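Local coordinates for sensory transduction histidine kinase, putative (Borrelia burgdorferi, PDB 5BWJ), which senses small molecules associated with tick feeding through a periplasmic Venus flytrap domain, the part modelled, and probably signals through a cytoplasmic histidine kinase, at the interface of chains A and B. Residues are numbered along the deposited sequence; one frame, centred on the assembly and turned at random. Chains: chain A/B, Sensory transduction histidine kinase, putative.

Contact 1: the interface of chains A and B. Residues chain A 89, 91, 159, 182; chain B 18-19, 31, 210.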
# COMPACT_ATOMS: atom_id res chain seq x y z
N ILE A 89 -2.78 5.03 -2.06
CA ILE A 89 -2.62 5.96 -3.17
C ILE A 89 -3.77 5.74 -4.15
O ILE A 89 -4.08 4.61 -4.52
CB ILE A 89 -1.27 5.77 -3.87
CG1 ILE A 89 -0.13 6.08 -2.89
CG2 ILE A 89 -1.17 6.67 -5.10
CD1 ILE A 89 1.26 5.79 -3.43
N ILE A 91 -5.53 5.50 -7.57
CA ILE A 91 -5.12 5.12 -8.92
C ILE A 91 -6.33 4.95 -9.82
O ILE A 91 -7.37 4.43 -9.40
CB ILE A 91 -4.29 3.82 -8.92
CG1 ILE A 91 -3.00 4.02 -8.12
CG2 ILE A 91 -3.96 3.37 -10.35
CD1 ILE A 91 -2.13 2.79 -8.01
N CYS A 159 -5.18 1.66 -4.45
CA CYS A 159 -4.16 1.06 -5.31
C CYS A 159 -4.14 -0.47 -5.25
O CYS A 159 -4.29 -1.13 -6.27
CB CYS A 159 -2.77 1.62 -4.97
SG CYS A 159 -2.26 1.54 -3.21
N PHE A 182 -3.04 10.91 -9.02
CA PHE A 182 -2.42 10.24 -7.88
C PHE A 182 -2.42 11.14 -6.66
O PHE A 182 -1.83 12.22 -6.68
CB PHE A 182 -1.00 9.81 -8.21
CG PHE A 182 -0.89 9.01 -9.47
CD1 PHE A 182 -1.44 7.74 -9.55
CD2 PHE A 182 -0.23 9.52 -10.57
CE1 PHE A 182 -1.34 7.00 -10.72
CE2 PHE A 182 -0.12 8.79 -11.74
CZ PHE A 182 -0.68 7.53 -11.81
N PRO B 18 2.76 0.42 -5.49
CA PRO B 18 2.42 0.65 -6.90
C PRO B 18 3.34 1.65 -7.60
O PRO B 18 3.01 2.12 -8.69
CB PRO B 18 1.00 1.20 -6.81
CG PRO B 18 1.05 2.04 -5.56
CD PRO B 18 2.01 1.34 -4.61
N PHE B 19 4.47 1.98 -6.98
CA PHE B 19 5.37 2.98 -7.53
C PHE B 19 6.06 2.48 -8.80
O PHE B 19 6.15 3.21 -9.79
CB PHE B 19 6.41 3.39 -6.49
CG PHE B 19 5.82 4.14 -5.33
CD1 PHE B 19 5.73 5.52 -5.35
CD2 PHE B 19 5.34 3.46 -4.22
CE1 PHE B 19 5.18 6.21 -4.29
CE2 PHE B 19 4.78 4.14 -3.16
CZ PHE B 19 4.71 5.52 -3.20
N LEU B 31 3.51 4.55 -10.95
CA LEU B 31 3.20 5.97 -10.88
C LEU B 31 4.43 6.82 -10.53
O LEU B 31 4.34 8.05 -10.51
CB LEU B 31 2.09 6.21 -9.86
CG LEU B 31 2.32 5.68 -8.44
CD1 LEU B 31 3.03 6.70 -7.58
CD2 LEU B 31 1.00 5.28 -7.80
N LEU B 210 2.90 14.07 -4.25
CA LEU B 210 1.61 13.40 -4.15
C LEU B 210 0.68 14.30 -3.34
O LEU B 210 0.76 14.35 -2.11
CB LEU B 210 1.75 12.03 -3.49
CG LEU B 210 1.66 10.79 -4.39
CD1 LEU B 210 2.46 10.95 -5.67
CD2 LEU B 210 2.14 9.57 -3.62

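Contact 2: the interface of chains A and B. Residues chain A 18, 31, 34, 210; chain B 91, 176, 178, 182.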
# COMPACT_ATOMS: atom_id res chain seq x y z
N PRO A 18 -4.06 -5.08 3.70
CA PRO A 18 -4.14 -6.48 4.13
C PRO A 18 -5.02 -6.68 5.37
O PRO A 18 -5.09 -7.79 5.89
CB PRO A 18 -2.69 -6.81 4.45
CG PRO A 18 -2.16 -5.52 5.01
CD PRO A 18 -2.92 -4.40 4.32
N LEU A 31 -5.46 -9.39 8.85
CA LEU A 31 -4.77 -9.39 10.14
C LEU A 31 -5.43 -8.42 11.12
O LEU A 31 -4.89 -8.16 12.19
CB LEU A 31 -3.28 -9.05 9.97
CG LEU A 31 -2.73 -7.69 9.50
CD1 LEU A 31 -3.10 -7.39 8.07
CD2 LEU A 31 -3.13 -6.51 10.39
N SER A 34 -6.16 -9.71 14.62
CA SER A 34 -4.95 -9.77 15.43
C SER A 34 -4.71 -8.44 16.14
O SER A 34 -4.33 -8.41 17.30
CB SER A 34 -3.73 -10.12 14.56
OG SER A 34 -4.02 -11.22 13.72
N LEU A 210 1.58 -1.74 15.59
CA LEU A 210 2.59 -2.10 14.61
C LEU A 210 3.89 -1.39 14.98
O LEU A 210 4.14 -0.27 14.53
CB LEU A 210 2.14 -1.72 13.20
CG LEU A 210 0.81 -2.30 12.74
CD1 LEU A 210 0.43 -1.75 11.37
CD2 LEU A 210 0.87 -3.82 12.70
N ILE B 91 5.25 -8.65 6.40
CA ILE B 91 4.36 -9.80 6.49
C ILE B 91 5.10 -11.10 6.18
O ILE B 91 5.90 -11.17 5.25
CB ILE B 91 3.15 -9.64 5.53
CG1 ILE B 91 2.14 -8.66 6.14
CG2 ILE B 91 2.48 -11.00 5.25
CD1 ILE B 91 0.88 -8.45 5.33
N ILE B 176 -1.44 -14.67 4.77
CA ILE B 176 -0.77 -13.88 5.80
C ILE B 176 -0.67 -14.66 7.10
O ILE B 176 -1.66 -15.23 7.58
CB ILE B 176 -1.51 -12.56 6.06
CG1 ILE B 176 -1.60 -11.74 4.77
CG2 ILE B 176 -0.81 -11.75 7.14
CD1 ILE B 176 -2.54 -10.55 4.85
N THR B 178 -0.80 -15.05 10.81
CA THR B 178 -1.53 -14.32 11.85
C THR B 178 -0.63 -13.86 13.00
O THR B 178 -0.90 -12.84 13.62
CB THR B 178 -2.68 -15.20 12.42
OG1 THR B 178 -3.54 -15.61 11.36
CG2 THR B 178 -3.49 -14.44 13.47
N PHE B 182 4.23 -8.16 12.56
CA PHE B 182 3.87 -6.99 11.77
C PHE B 182 4.58 -5.73 12.25
O PHE B 182 4.28 -5.21 13.32
CB PHE B 182 2.36 -6.78 11.79
CG PHE B 182 1.57 -8.01 11.47
CD1 PHE B 182 1.58 -8.54 10.19
CD2 PHE B 182 0.82 -8.64 12.44
CE1 PHE B 182 0.86 -9.68 9.89
CE2 PHE B 182 0.09 -9.78 12.15
CZ PHE B 182 0.11 -10.30 10.87

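Contact 3: the interface of chains A and B. Residues chain A 179-180, 182; chain B 34, 38, 211.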
# COMPACT_ATOMS: atom_id res chain seq x y z
N GLY A 179 -1.64 10.05 -15.30
CA GLY A 179 -2.06 11.44 -15.34
C GLY A 179 -2.04 12.01 -13.94
O GLY A 179 -1.56 11.36 -13.01
N ASP A 180 -2.56 13.22 -13.78
CA ASP A 180 -2.60 13.88 -12.48
C ASP A 180 -3.79 13.38 -11.67
O ASP A 180 -4.73 14.13 -11.39
CB ASP A 180 -2.65 15.40 -12.64
CG ASP A 180 -2.62 16.13 -11.31
OD1 ASP A 180 -1.59 16.04 -10.61
OD2 ASP A 180 -3.62 16.80 -10.98
N PHE A 182 -3.04 10.91 -9.02
CA PHE A 182 -2.42 10.24 -7.88
C PHE A 182 -2.42 11.14 -6.66
O PHE A 182 -1.83 12.22 -6.68
CB PHE A 182 -1.00 9.81 -8.21
CG PHE A 182 -0.89 9.01 -9.47
CD1 PHE A 182 -1.44 7.74 -9.55
CD2 PHE A 182 -0.23 9.52 -10.57
CE1 PHE A 182 -1.34 7.00 -10.72
CE2 PHE A 182 -0.12 8.79 -11.74
CZ PHE A 182 -0.68 7.53 -11.81
N SER B 34 5.54 9.47 -13.14
CA SER B 34 4.77 10.70 -13.09
C SER B 34 5.28 11.63 -12.00
O SER B 34 5.39 12.84 -12.20
CB SER B 34 3.29 10.38 -12.86
OG SER B 34 2.53 11.57 -12.68
N LYS B 38 7.34 15.42 -12.26
CA LYS B 38 6.89 16.59 -11.52
C LYS B 38 8.04 17.19 -10.71
O LYS B 38 8.27 18.40 -10.74
CB LYS B 38 5.73 16.24 -10.59
CG LYS B 38 4.39 16.08 -11.29
CD LYS B 38 3.25 16.03 -10.29
CE LYS B 38 1.91 16.16 -10.98
NZ LYS B 38 0.82 16.40 -9.99
N MET B 211 -0.19 15.02 -4.04
CA MET B 211 -1.10 15.97 -3.41
C MET B 211 -1.92 15.28 -2.32
O MET B 211 -2.47 14.20 -2.54
CB MET B 211 -2.02 16.60 -4.45

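Contact 1: the interface of chains A and B
B:Leu31 and A:Phe182 meet at the apolar centre of this patch, where two copies of the Venus flytrap sensor domain pack together. The CB methylene of B:Leu31 sits over the middle of the phenyl face, 3.6 Å from the ring centroid, a CH-pi contact that suits the flat, polarisable ring. The two side chains slide past each other in opposite directions. In B:Leu31 both torsions (chi1 55°, chi2 88°) set CD2 just past the rim on the same side of the ring, 3.9 Å from A:Phe182 CD1, and toward strand 84-95 of chain A. There CD2 meets A:Ile89 CG2 tip to tip at 3.7 Å and touches A:Ile91 CD1 at 4.0 Å.

The other branch of A:Ile89 serves different partners. Its CG1 lies beside the backbone N (chi1 -62°), carrying the CD1 methyl to B:Phe19 CZ, 3.5 Å away, with the side chains nearly perpendicular. The same methyl reaches B:Leu210 CD2 at 3.9 Å. A beta-branched residue suits a strand here, since its two arms reach different partners.

Farther out, B:Pro18, rigid and preceded by a cis peptide bond, offers CB to A:Ile91 CD1 at 3.7 Å. Its CG rests against A:Cys159 CB at 3.9 Å, where helix 159-169 begins. The patch buries apolar surface and would help hold the two sensor domains together, if this crystal pair also forms in the periplasm.

Contact 2: the interface of chains A and B
A:Leu210 presses its CD2 methyl against CB of B:Phe182, 3.4 Å away, in a patch between two sensor domains of the Venus flytrap fold. Among the apolar contacts this one is snug, and the two side chains meet at a slant. With CG of A:Leu210 beside the backbone N (chi1 -56°), CD2 reaches the base of the phenylalanine, near its CB and carbonyl O; the ring is met by A:Leu31.

In that second apolar contact, A:Leu31 CG lies 4.1 Å above the ring plane, offset toward the rim, while CB is 3.7 Å from B:Phe182 CZ. The two side chains slide past each other in opposite directions. A third apolar group forms around A:Pro18, whose compact ring can sit against two methyl ends at once: its CB touches B:Ile176 CD1 at 3.8 Å and B:Ile91 CD1 at 4.0 Å. Both isoleucines are extended to their terminal methyls, which reach the proline from strands 175-176 and 84-94.

Mixed polar and apolar packing occurs where helix 32-42 begins. The small A:Ser34 brings its hydroxyl OG to 3.3 Å from the B:Thr178 CG2 methyl, a van der Waals contact. B:Thr178 is poorly ordered, and the details of this approach are correspondingly uncertain.

Contact 3: the interface of chains A and B
A:Phe182 and B:Ser34 touch where the ring turns its CE2 corner toward helix 32-42 of the partner. The CB methylene of the serine is 3.9 Å from CE2. It lies outside the ring's edge and well off its plane, on the side of the face that B:Leu31 covers. The serine hydroxyl is anti to its backbone N (chi1 174°), which places OG near the ring plane, 4.0 Å from A:Phe182 CE2. A small residue fits well here, letting the helix come close to the aromatic ring.

The other flat group is the carboxylate of A:Asp180, on the loop leading to the phenylalanine. Its OD1 accepts a short hydrogen bond, also a salt bridge, from the side-chain amino group NZ of B:Lys38 at 2.5 Å. The donor arrives nearly in line with the C-O bond, and the two side chains run roughly perpendicular. Beyond CG the lysine is fully extended, a length that lets it span from the helix to the loop. In A:Asp180, CG anti to the backbone N (chi1 -177°) directs the acid toward the lysine.

B:Ser34 and B:Lys38 stand one helical turn apart, and one side of helix 32-42 thereby both meets the ring's edge and pairs with the acid. If the pair forms in the periplasm, this salt bridge probably helps fix how the two domains are aligned.

Contact 1 and contact 3 are neighbours, their C-alpha centres about 8 Å apart, and they share A:Phe182, whose ring takes B:Leu31 on one face in contact 1 and B:Ser34 at its edge in contact 3. Contact 2 lies about 22 Å from contact 1 and about 30 Å from contact 3, across the two-fold axis. Its A:Pro18, A:Leu31, A:Leu210, B:Ile91 and B:Phe182 mirror B:Pro18, B:Leu31, B:Leu210, A:Ile91 and A:Phe182 of contact 1, and A:Ser34 matches B:Ser34 of contact 3. Two related patches beside the axis would resist rocking between the domains, although the crystal alone does not establish a dimer in the cell.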